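Local coordinates for protein beta-galactosidase (Streptococcus pneumoniae, PDB 4CU9) that probably binds galactose-containing glycans through this calcium-bearing carbohydrate-binding module of a larger enzyme that hydrolyses beta-galactosides, at residues A[24-29]-A[114-119]; A[109-114]-A[124-129]; A[66-71]-A[159-164]. One frame throughout, in Å; residues are numbered along the deposited sequence.

In the fold
The three contacts belong to one galactose-binding-like beta-sandwich module. Interaction 3 pairs two strands of its sheet, and interactions 1 and 2 fasten loops beside it. Interactions 1 and 2 share Tyr-114 and meet again where Gln-118 NE2 lies 3.2 Å from Asn-127 OD1, a probable hydrogen bond. Phe-126 of interaction 2 packs on interaction 3, its CE2 lying 3.7 Å from Ile-67 CD1 and its CZ 3.9 Å from Ala-160 CB. The centres of interactions 1 and 3 are about 18 Å apart, yet one ethanediol joins Tyr-117 to Arg-162. The bound calcium is about 13 Å from the Thr-24 side chain and about 10 Å from that of Val-66.

Interaction 1: residues A[24-29]-A[114-119]; sequences TNDIDK and YSNYQA. With EDO (1,2-ethanediol), chain D.
Thr-24, Asp-26, Ser-115 and Asn-116 interlock through polar groups, tying the loop that follows strand 18-21 to the turn leading into helix 117-120 in a galactose-binding-like beta-sandwich. Three hydrogen bonds, one of them weak, hold Thr-24 to segment 114-119, each with a backbone group at one end. Its OG1 donates to Ser-115 O over 2.7 Å, in the carbonyl plane and on a lone pair, and the same hydroxyl is also hydrogen-bonded to the indole NE1 of Trp-49, which leaves this buried oxygen with two partners. The backbone N of Thr-24 donates to Asn-116 OD1 at 2.9 Å, approaching from above the amide plane by 48°. The other end of that amide, Asn-116 ND2, makes a weak bond back to Thr-24 O at 3.3 Å. The side chain therefore clasps the N-H and C=O of one residue. Asn-116 sits at the N-cap position but makes no capping bond with its side chain, which turns to the neighbouring loop instead.

The acidic contact is made by Asp-26. Ser-115 OG, held between its own backbone N and carbonyl carbon (chi1 75°), donates to Asp-26 OD2 at 2.6 Å, on the syn lone pair. The second carboxylate oxygen, OD1, comes tip to tip with Asn-116 ND2 at 2.9 Å, the carboxylate and amide planes being 52° apart. The Asp-26 side chain also touches Arg-34.

Ile-27 adds a lighter van der Waals contact, its CD1 3.8 Å from Asn-116 ND2. Away from the Thr-24 loop, Tyr-117 rests on Phe-20 of strand 18-21; its OH is hydrogen-bonded to O1 of an ethanediol, probably from the crystallisation liquor, at 2.6 Å near the ring plane.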
loop_
_atom_site.group_PDB
_atom_site.type_symbol
_atom_site.label_atom_id
_atom_site.label_comp_id
_atom_site.label_asym_id
_atom_site.label_seq_id
_atom_site.Cartn_x
_atom_site.Cartn_y
_atom_site.Cartn_z
ATOM N N THR A 24 3.162 -4.410 8.909
ATOM C CA THR A 24 2.261 -3.460 9.520
ATOM C C THR A 24 2.491 -3.508 11.032
ATOM O O THR A 24 2.741 -4.582 11.585
ATOM C CB THR A 24 0.772 -3.808 9.234
ATOM O OG1 THR A 24 0.478 -3.753 7.837
ATOM C CG2 THR A 24 -0.196 -2.918 9.972
ATOM N N ASN A 25 2.397 -2.349 11.674
ATOM C CA ASN A 25 2.441 -2.237 13.143
ATOM C C ASN A 25 1.070 -2.581 13.750
ATOM O O ASN A 25 0.368 -1.724 14.290
ATOM C CB ASN A 25 2.877 -0.835 13.514
ATOM C CG ASN A 25 2.889 -0.590 15.000
ATOM O OD1 ASN A 25 3.370 -1.413 15.774
ATOM N ND2 ASN A 25 2.401 0.563 15.396
ATOM N N ASP A 26 0.668 -3.830 13.610
ATOM C CA ASP A 26 -0.609 -4.299 14.168
ATOM C C ASP A 26 -0.441 -5.539 15.041
ATOM O O ASP A 26 -1.413 -6.246 15.294
ATOM C CB ASP A 26 -1.644 -4.574 13.054
ATOM C CG ASP A 26 -1.205 -5.671 12.101
ATOM O OD1 ASP A 26 -0.127 -6.286 12.322
ATOM O OD2 ASP A 26 -1.981 -5.936 11.163
ATOM N N ILE A 27 0.789 -5.818 15.452
ATOM C CA ILE A 27 1.088 -7.025 16.216
ATOM C C ILE A 27 0.979 -6.753 17.726
ATOM O O ILE A 27 0.400 -7.541 18.471
ATOM C CB ILE A 27 2.521 -7.505 15.912
ATOM C CG1 ILE A 27 2.677 -7.859 14.425
ATOM C CG2 ILE A 27 2.883 -8.694 16.781
ATOM C CD1 ILE A 27 1.554 -8.734 13.918
ATOM N N ASP A 28 1.507 -5.620 18.139
ATOM C CA ASP A 28 1.480 -5.206 19.534
ATOM C C ASP A 28 0.047 -4.825 19.856
ATOM O O ASP A 28 -0.546 -4.026 19.158
ATOM C CB ASP A 28 2.401 -4.017 19.749
ATOM C CG ASP A 28 2.581 -3.667 21.226
ATOM O OD1 ASP A 28 1.586 -3.383 21.909
ATOM O OD2 ASP A 28 3.749 -3.715 21.712
ATOM N N LYS A 29 -0.504 -5.406 20.918
ATOM C CA LYS A 29 -1.863 -5.107 21.330
ATOM C C LYS A 29 -2.115 -3.648 21.674
ATOM O O LYS A 29 -3.266 -3.209 21.687
ATOM C CB LYS A 29 -2.263 -6.004 22.515
ATOM C CG LYS A 29 -2.516 -7.457 22.120
ATOM C CD LYS A 29 -2.850 -8.315 23.350
ATOM N N TYR A 114 -2.457 -10.798 5.548
ATOM C CA TYR A 114 -2.431 -9.798 4.490
ATOM C C TYR A 114 -1.783 -8.474 4.939
ATOM O O TYR A 114 -1.361 -7.710 4.099
ATOM C CB TYR A 114 -3.822 -9.581 3.895
ATOM C CG TYR A 114 -4.868 -9.140 4.867
ATOM C CD1 TYR A 114 -4.963 -7.807 5.246
ATOM C CD2 TYR A 114 -5.802 -10.046 5.398
ATOM C CE1 TYR A 114 -5.935 -7.361 6.106
ATOM C CE2 TYR A 114 -6.798 -9.600 6.250
ATOM C CZ TYR A 114 -6.847 -8.263 6.616
ATOM O OH TYR A 114 -7.822 -7.794 7.463
ATOM N N SER A 115 -1.646 -8.249 6.236
ATOM C CA SER A 115 -0.961 -7.034 6.747
ATOM C C SER A 115 0.520 -7.235 7.006
ATOM O O SER A 115 1.255 -6.273 7.264
ATOM C CB SER A 115 -1.610 -6.561 8.039
ATOM O OG SER A 115 -1.227 -7.411 9.110
ATOM N N ASN A 116 0.975 -8.484 6.951
ATOM C CA ASN A 116 2.340 -8.808 7.281
ATOM C C ASN A 116 2.816 -10.006 6.461
ATOM O O ASN A 116 3.353 -10.978 7.001
ATOM C CB ASN A 116 2.465 -9.089 8.774
ATOM C CG ASN A 116 2.666 -7.850 9.578
ATOM O OD1 ASN A 116 3.703 -7.242 9.505
ATOM N ND2 ASN A 116 1.656 -7.457 10.356
ATOM N N TYR A 117 2.673 -9.907 5.135
ATOM C CA TYR A 117 2.980 -11.060 4.317
ATOM C C TYR A 117 4.444 -11.394 4.338
ATOM O O TYR A 117 4.792 -12.566 4.192
ATOM C CB TYR A 117 2.428 -10.969 2.898
ATOM C CG TYR A 117 3.052 -9.975 1.973
ATOM C CD1 TYR A 117 4.362 -10.140 1.496
ATOM C CD2 TYR A 117 2.335 -8.875 1.561
ATOM C CE1 TYR A 117 4.932 -9.218 0.613
ATOM C CE2 TYR A 117 2.897 -7.958 0.698
ATOM C CZ TYR A 117 4.188 -8.134 0.221
ATOM O OH TYR A 117 4.723 -7.199 -0.634
ATOM N N GLN A 118 5.315 -10.400 4.526
ATOM C CA GLN A 118 6.747 -10.702 4.433
ATOM C C GLN A 118 7.225 -11.633 5.533
ATOM O O GLN A 118 7.931 -12.614 5.254
ATOM C CB GLN A 118 7.611 -9.453 4.399
ATOM C CG GLN A 118 8.989 -9.765 3.883
ATOM C CD GLN A 118 9.648 -8.562 3.272
ATOM O OE1 GLN A 118 9.969 -7.614 3.966
ATOM N NE2 GLN A 118 9.836 -8.597 1.980
ATOM N N ALA A 119 6.815 -11.343 6.764
ATOM C CA ALA A 119 7.215 -12.096 7.962
ATOM C C ALA A 119 6.380 -13.351 8.145
ATOM O O ALA A 119 6.882 -14.391 8.565
ATOM C CB ALA A 119 7.067 -11.234 9.194
HETATM C C1 EDO D . 8.330 -7.904 -1.439
HETATM O O1 EDO D . 7.276 -7.008 -1.026
HETATM C C2 EDO D . 8.376 -8.221 -2.939
HETATM O O2 EDO D . 8.948 -7.128 -3.652
#

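Interaction 2: residues A[109-114]-A[124-129]; sequences EVPTYY and HPFNNP
His-124 and Pro-111 meet face-on, the two side chains crossing at about a right angle. Pro-111 CG lies over the centre of the His-124 ring, 3.6 Å from its centroid and 13° off the ring normal, a CH-pi contact. Pro-111 CD approaches NE2 on the same face, at 3.7 Å. The opposite face of the imidazole is covered by Pro-125 CD, offset toward the rim, so two prolines sandwich the ring.

Hydrogen bonds at both ring nitrogens fix its rotation. NE2 of His-124 donates to the carbonyl O of Glu-109 over 2.7 Å with a nearly straight N-H...O angle of 170°; the oxygen lies close to the ring plane, and the bond runs almost along the C=O direction. At ND1 the ring accepts the backbone N-H of Phe-126 at 3.1 Å, the donor tilted somewhat out of plane. This pattern is consistent with a neutral imidazole carrying its proton on NE2. CG of His-124 is anti to the backbone N (chi1 -166°), just ahead of the 3-10 turn 125-127, and the side chain sets out toward the other loop.

The two segments belong to the excursion between strands 97-103 and 132-139 of the beta-sandwich, on either side of helix 117-120, and the histidine staples the outgoing limb to the returning one. Glu-109 takes part through its main chain; its side chain sets out away from the contact. Phe-126 receives His-124 CE1 over one face, offset toward the rim, and sits among Phe-20, Tyr-103, Phe-108 and Trp-132, the last meeting it edge-to-face. Pro-111 CG is 4.5 Å from Phe-126 CD2.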
loop_
_atom_site.group_PDB
_atom_site.type_symbol
_atom_site.label_atom_id
_atom_site.label_comp_id
_atom_site.label_asym_id
_atom_site.label_seq_id
_atom_site.Cartn_x
_atom_site.Cartn_y
_atom_site.Cartn_z
ATOM N N GLU A 109 -4.510 -16.144 -3.984
ATOM C CA GLU A 109 -5.602 -15.793 -3.096
ATOM C C GLU A 109 -5.118 -14.695 -2.150
ATOM O O GLU A 109 -3.924 -14.462 -2.027
ATOM C CB GLU A 109 -6.137 -17.016 -2.301
ATOM C CG GLU A 109 -5.126 -17.708 -1.392
ATOM C CD GLU A 109 -5.715 -18.990 -0.761
ATOM O OE1 GLU A 109 -6.598 -18.921 0.129
ATOM O OE2 GLU A 109 -5.318 -20.078 -1.174
ATOM N N VAL A 110 -6.063 -14.029 -1.497
ATOM C CA VAL A 110 -5.745 -13.039 -0.454
ATOM C C VAL A 110 -4.885 -13.734 0.592
ATOM O O VAL A 110 -5.239 -14.822 1.072
ATOM C CB VAL A 110 -7.012 -12.490 0.224
ATOM C CG1 VAL A 110 -6.621 -11.618 1.399
ATOM C CG2 VAL A 110 -7.831 -11.693 -0.790
ATOM N N PRO A 111 -3.740 -13.132 0.952
ATOM C CA PRO A 111 -2.958 -13.732 1.995
ATOM C C PRO A 111 -3.763 -13.871 3.312
ATOM O O PRO A 111 -4.627 -13.028 3.640
ATOM C CB PRO A 111 -1.825 -12.742 2.209
ATOM C CG PRO A 111 -1.681 -11.986 0.906
ATOM C CD PRO A 111 -3.094 -11.925 0.365
ATOM N N THR A 112 -3.483 -14.927 4.050
ATOM C CA THR A 112 -4.014 -14.997 5.402
ATOM C C THR A 112 -3.491 -13.820 6.239
ATOM O O THR A 112 -4.250 -13.083 6.876
ATOM C CB THR A 112 -3.647 -16.332 6.060
ATOM O OG1 THR A 112 -4.270 -17.378 5.315
ATOM C CG2 THR A 112 -4.181 -16.363 7.489
ATOM N N TYR A 113 -2.188 -13.623 6.185
ATOM C CA TYR A 113 -1.514 -12.548 6.899
ATOM C C TYR A 113 -1.328 -11.393 5.939
ATOM O O TYR A 113 -0.209 -11.061 5.561
ATOM C CB TYR A 113 -0.171 -13.028 7.460
ATOM C CG TYR A 113 -0.353 -14.010 8.624
ATOM C CD1 TYR A 113 -0.533 -13.542 9.909
ATOM C CD2 TYR A 113 -0.357 -15.383 8.422
ATOM C CE1 TYR A 113 -0.705 -14.414 10.985
ATOM C CE2 TYR A 113 -0.529 -16.272 9.489
ATOM C CZ TYR A 113 -0.710 -15.781 10.764
ATOM O OH TYR A 113 -0.893 -16.616 11.842
ATOM N N TYR A 114 -2.457 -10.798 5.548
ATOM C CA TYR A 114 -2.431 -9.798 4.490
ATOM C C TYR A 114 -1.783 -8.474 4.939
ATOM O O TYR A 114 -1.361 -7.710 4.099
ATOM C CB TYR A 114 -3.822 -9.581 3.895
ATOM C CG TYR A 114 -4.868 -9.140 4.867
ATOM C CD1 TYR A 114 -4.963 -7.807 5.246
ATOM C CD2 TYR A 114 -5.802 -10.046 5.398
ATOM C CE1 TYR A 114 -5.935 -7.361 6.106
ATOM C CE2 TYR A 114 -6.798 -9.600 6.250
ATOM C CZ TYR A 114 -6.847 -8.263 6.616
ATOM O OH TYR A 114 -7.822 -7.794 7.463
ATOM N N HIS A 124 3.861 -16.563 -0.060
ATOM C CA HIS A 124 2.839 -15.959 -0.912
ATOM C C HIS A 124 3.513 -15.299 -2.143
ATOM O O HIS A 124 4.570 -14.673 -2.026
ATOM C CB HIS A 124 2.015 -14.930 -0.149
ATOM C CG HIS A 124 0.760 -14.519 -0.865
ATOM N ND1 HIS A 124 0.727 -13.560 -1.855
ATOM C CD2 HIS A 124 -0.494 -15.032 -0.799
ATOM C CE1 HIS A 124 -0.511 -13.454 -2.315
ATOM N NE2 HIS A 124 -1.267 -14.343 -1.692
ATOM N N PRO A 125 2.917 -15.423 -3.323
ATOM C CA PRO A 125 3.587 -14.821 -4.517
ATOM C C PRO A 125 3.822 -13.306 -4.478
ATOM O O PRO A 125 4.677 -12.812 -5.181
ATOM C CB PRO A 125 2.691 -15.261 -5.684
ATOM C CG PRO A 125 1.395 -15.631 -5.065
ATOM C CD PRO A 125 1.702 -16.155 -3.698
ATOM N N PHE A 126 3.096 -12.583 -3.615
ATOM C CA PHE A 126 3.317 -11.173 -3.397
ATOM C C PHE A 126 4.730 -10.902 -2.890
ATOM O O PHE A 126 5.274 -9.834 -3.144
ATOM C CB PHE A 126 2.305 -10.574 -2.419
ATOM C CG PHE A 126 0.981 -10.259 -3.031
ATOM C CD1 PHE A 126 0.604 -10.739 -4.288
ATOM C CD2 PHE A 126 0.106 -9.483 -2.342
ATOM C CE1 PHE A 126 -0.633 -10.399 -4.824
ATOM C CE2 PHE A 126 -1.133 -9.168 -2.846
ATOM C CZ PHE A 126 -1.497 -9.594 -4.100
ATOM N N ASN A 127 5.358 -11.888 -2.275
ATOM C CA ASN A 127 6.642 -11.693 -1.688
ATOM C C ASN A 127 7.813 -11.881 -2.659
ATOM O O ASN A 127 8.960 -11.645 -2.288
ATOM C CB ASN A 127 6.778 -12.588 -0.456
ATOM C CG ASN A 127 7.874 -12.141 0.480
ATOM O OD1 ASN A 127 8.050 -10.956 0.725
ATOM N ND2 ASN A 127 8.624 -13.097 1.013
ATOM N N ASN A 128 7.527 -12.208 -3.916
ATOM C CA ASN A 128 8.541 -12.372 -4.908
ATOM C C ASN A 128 8.596 -11.117 -5.788
ATOM O O ASN A 128 7.644 -10.842 -6.502
ATOM C CB ASN A 128 8.231 -13.608 -5.758
ATOM C CG ASN A 128 9.238 -13.792 -6.911
ATOM O OD1 ASN A 128 10.131 -12.987 -7.101
ATOM N ND2 ASN A 128 9.059 -14.833 -7.669
ATOM N N PRO A 129 9.699 -10.351 -5.738
ATOM C CA PRO A 129 9.751 -9.077 -6.457
ATOM C C PRO A 129 9.533 -9.203 -7.967
ATOM O O PRO A 129 9.125 -8.224 -8.616
ATOM C CB PRO A 129 11.198 -8.601 -6.236
ATOM C CG PRO A 129 11.682 -9.349 -5.058
ATOM C CD PRO A 129 10.952 -10.630 -5.004
#

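Interaction 3: residues A[66-71]-A[159-164]; sequences VIFREN and KAMRWR. Unlike the reference sequence in segment 159-164: Ala-160 (reference Val). With EDO (1,2-ethanediol), chain D.
Val-66 and Met-161 form a hydrogen-bonded antiparallel pair that joins strand 61-70 to strand 160-166 within the beta-sandwich of the galactose-binding-like fold. Val-66 N donates to Met-161 O over 2.9 Å, and Met-161 N returns a bond to Val-66 O at 3.0 Å. The next rung, Ile-67 with Ala-160, is a non-hydrogen-bonded pair whose CA atoms approach to 4.3 Å. Ala-160 CA makes a CA-H...O contact with Val-66 O here. Beyond it, Phe-68 N donates to Lys-159 O at 3.0 Å, prolonging the ladder past the paired strand residues.

Side chains divide between the two faces. On one, Ile-67 CG1 faces Ala-160 CB, and the isoleucine also packs on Phe-108 and Phe-126. On the other, Val-66 and Met-161 both reach Phe-181 of strand 173-182. Phe-68 leans across to this face: its CG is anti to the carbonyl carbon (chi1 -54°), and the ring brings CZ to 3.7 Å from Met-161 CG, the two side chains crossing obliquely, while CD2 lies against Lys-159 C. Met-161, bent at chi2 and chi3, also rests on Leu-100 and Arg-102 of strand 97-103, the strand on the other side of 160-166.

Farther along that strand, Arg-162 extends away from Val-66 and the rest of segment 66-71. Its NE forms a salt bridge with Glu-101, and its guanidinium makes a cation-pi contact with Trp-132. The guanidinium grips both hydroxyls of an ethanediol, probably from the crystallisation liquor: NH1 to O1 is 3.0 Å, and NH2 to O2 is 2.8 Å, nearly straight at 175°.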
loop_
_atom_site.group_PDB
_atom_site.type_symbol
_atom_site.label_atom_id
_atom_site.label_comp_id
_atom_site.label_asym_id
_atom_site.label_seq_id
_atom_site.Cartn_x
_atom_site.Cartn_y
_atom_site.Cartn_z
ATOM N N VAL A 66 -3.499 -2.723 -2.884
ATOM C CA VAL A 66 -4.887 -3.192 -2.923
ATOM C C VAL A 66 -5.043 -4.333 -3.902
ATOM O O VAL A 66 -4.565 -4.281 -5.042
ATOM C CB VAL A 66 -5.887 -2.061 -3.272
ATOM C CG1 VAL A 66 -7.323 -2.565 -3.322
ATOM C CG2 VAL A 66 -5.760 -0.854 -2.324
ATOM N N ILE A 67 -5.668 -5.391 -3.421
ATOM C CA ILE A 67 -6.232 -6.458 -4.245
ATOM C C ILE A 67 -7.698 -6.132 -4.600
ATOM O O ILE A 67 -8.536 -5.959 -3.719
ATOM C CB ILE A 67 -6.238 -7.786 -3.480
ATOM C CG1 ILE A 67 -4.820 -8.186 -3.100
ATOM C CG2 ILE A 67 -6.872 -8.881 -4.329
ATOM C CD1 ILE A 67 -4.745 -9.162 -1.939
ATOM N N PHE A 68 -7.994 -6.108 -5.886
ATOM C CA PHE A 68 -9.316 -5.818 -6.389
ATOM C C PHE A 68 -10.223 -7.040 -6.260
ATOM O O PHE A 68 -9.888 -8.111 -6.738
ATOM C CB PHE A 68 -9.238 -5.349 -7.850
ATOM C CG PHE A 68 -8.311 -4.194 -8.049
ATOM C CD1 PHE A 68 -8.350 -3.116 -7.179
ATOM C CD2 PHE A 68 -7.378 -4.191 -9.076
ATOM C CE1 PHE A 68 -7.469 -2.055 -7.328
ATOM C CE2 PHE A 68 -6.517 -3.122 -9.242
ATOM C CZ PHE A 68 -6.549 -2.075 -8.355
ATOM N N ARG A 69 -11.350 -6.848 -5.586
ATOM C CA ARG A 69 -12.348 -7.902 -5.373
ATOM C C ARG A 69 -13.749 -7.339 -5.509
ATOM O O ARG A 69 -13.992 -6.168 -5.253
ATOM C CB ARG A 69 -12.213 -8.491 -3.986
ATOM C CG ARG A 69 -10.837 -9.084 -3.733
ATOM C CD ARG A 69 -10.592 -9.341 -2.272
ATOM N NE ARG A 69 -11.232 -10.561 -1.815
ATOM C CZ ARG A 69 -12.367 -10.625 -1.118
ATOM N NH1 ARG A 69 -13.059 -9.538 -0.815
ATOM N NH2 ARG A 69 -12.836 -11.805 -0.726
ATOM N N GLU A 70 -14.672 -8.199 -5.886
ATOM C CA GLU A 70 -16.078 -7.828 -5.929
ATOM C C GLU A 70 -16.852 -9.091 -5.558
ATOM O O GLU A 70 -16.533 -10.178 -6.072
ATOM C CB GLU A 70 -16.437 -7.347 -7.331
ATOM C CG GLU A 70 -17.842 -6.777 -7.484
ATOM C CD GLU A 70 -17.910 -5.328 -7.095
ATOM O OE1 GLU A 70 -17.788 -5.050 -5.881
ATOM O OE2 GLU A 70 -18.097 -4.479 -7.988
ATOM N N ASN A 71 -17.842 -8.938 -4.670
ATOM C CA ASN A 71 -18.700 -10.042 -4.242
ATOM C C ASN A 71 -17.822 -11.223 -3.854
ATOM O O ASN A 71 -18.107 -12.378 -4.219
ATOM C CB ASN A 71 -19.676 -10.454 -5.365
ATOM C CG ASN A 71 -20.465 -9.279 -5.950
ATOM O OD1 ASN A 71 -20.706 -9.208 -7.159
ATOM N ND2 ASN A 71 -20.833 -8.357 -5.115
ATOM N N LYS A 159 -4.988 -7.258 -11.212
ATOM C CA LYS A 159 -5.763 -7.813 -10.103
ATOM C C LYS A 159 -5.305 -7.234 -8.770
ATOM O O LYS A 159 -5.995 -7.378 -7.744
ATOM C CB LYS A 159 -5.601 -9.319 -10.108
ATOM C CG LYS A 159 -6.348 -9.948 -11.272
ATOM C CD LYS A 159 -6.177 -11.443 -11.428
ATOM C CE LYS A 159 -6.879 -11.840 -12.744
ATOM N NZ LYS A 159 -6.994 -13.295 -13.040
ATOM N N ALA A 160 -4.139 -6.598 -8.781
ATOM C CA ALA A 160 -3.569 -5.977 -7.573
ATOM C C ALA A 160 -2.582 -4.913 -8.005
ATOM O O ALA A 160 -1.872 -5.098 -9.003
ATOM C CB ALA A 160 -2.855 -6.996 -6.700
ATOM N N MET A 161 -2.560 -3.809 -7.264
ATOM C CA MET A 161 -1.598 -2.713 -7.478
ATOM C C MET A 161 -0.959 -2.451 -6.132
ATOM O O MET A 161 -1.560 -2.744 -5.104
ATOM C CB MET A 161 -2.302 -1.447 -7.965
ATOM C CG MET A 161 -2.969 -1.624 -9.316
ATOM S SD MET A 161 -1.894 -1.710 -10.754
ATOM C CE MET A 161 -1.076 -0.141 -10.709
ATOM N N ARG A 162 0.277 -1.977 -6.144
ATOM C CA ARG A 162 0.934 -1.565 -4.928
ATOM C C ARG A 162 1.873 -0.393 -5.155
ATOM O O ARG A 162 2.278 -0.067 -6.283
ATOM C CB ARG A 162 1.701 -2.736 -4.268
ATOM C CG ARG A 162 3.020 -3.071 -4.913
ATOM C CD ARG A 162 3.679 -4.243 -4.264
ATOM N NE ARG A 162 5.026 -4.397 -4.752
ATOM C CZ ARG A 162 5.911 -5.249 -4.263
ATOM N NH1 ARG A 162 5.572 -6.060 -3.249
ATOM N NH2 ARG A 162 7.121 -5.303 -4.803
ATOM N N TRP A 163 2.251 0.200 -4.032
ATOM C CA TRP A 163 3.317 1.178 -3.990
ATOM C C TRP A 163 4.442 0.551 -3.187
ATOM O O TRP A 163 4.243 0.113 -2.003
ATOM C CB TRP A 163 2.858 2.483 -3.332
ATOM C CG TRP A 163 1.885 3.250 -4.132
ATOM C CD1 TRP A 163 0.555 3.176 -4.065
ATOM C CD2 TRP A 163 2.189 4.155 -5.190
ATOM N NE1 TRP A 163 -0.018 4.010 -4.984
ATOM C CE2 TRP A 163 0.972 4.620 -5.702
ATOM C CE3 TRP A 163 3.369 4.619 -5.750
ATOM C CZ2 TRP A 163 0.903 5.572 -6.719
ATOM C CZ3 TRP A 163 3.291 5.577 -6.789
ATOM C CH2 TRP A 163 2.058 6.033 -7.235
ATOM N N ARG A 164 5.600 0.440 -3.832
ATOM C CA ARG A 164 6.828 -0.046 -3.189
ATOM C C ARG A 164 7.598 1.177 -2.730
ATOM O O ARG A 164 8.039 2.000 -3.532
ATOM C CB ARG A 164 7.641 -0.931 -4.119
ATOM C CG ARG A 164 8.969 -1.438 -3.511
ATOM C CD ARG A 164 9.518 -2.585 -4.333
ATOM N NE ARG A 164 9.824 -2.207 -5.706
ATOM C CZ ARG A 164 10.870 -1.480 -6.085
ATOM N NH1 ARG A 164 11.779 -1.041 -5.212
ATOM N NH2 ARG A 164 11.037 -1.203 -7.361
HETATM C C1 EDO D . 8.330 -7.904 -1.439
HETATM O O1 EDO D . 7.276 -7.008 -1.026
HETATM C C2 EDO D . 8.376 -8.221 -2.939
HETATM O O2 EDO D . 8.948 -7.128 -3.652
#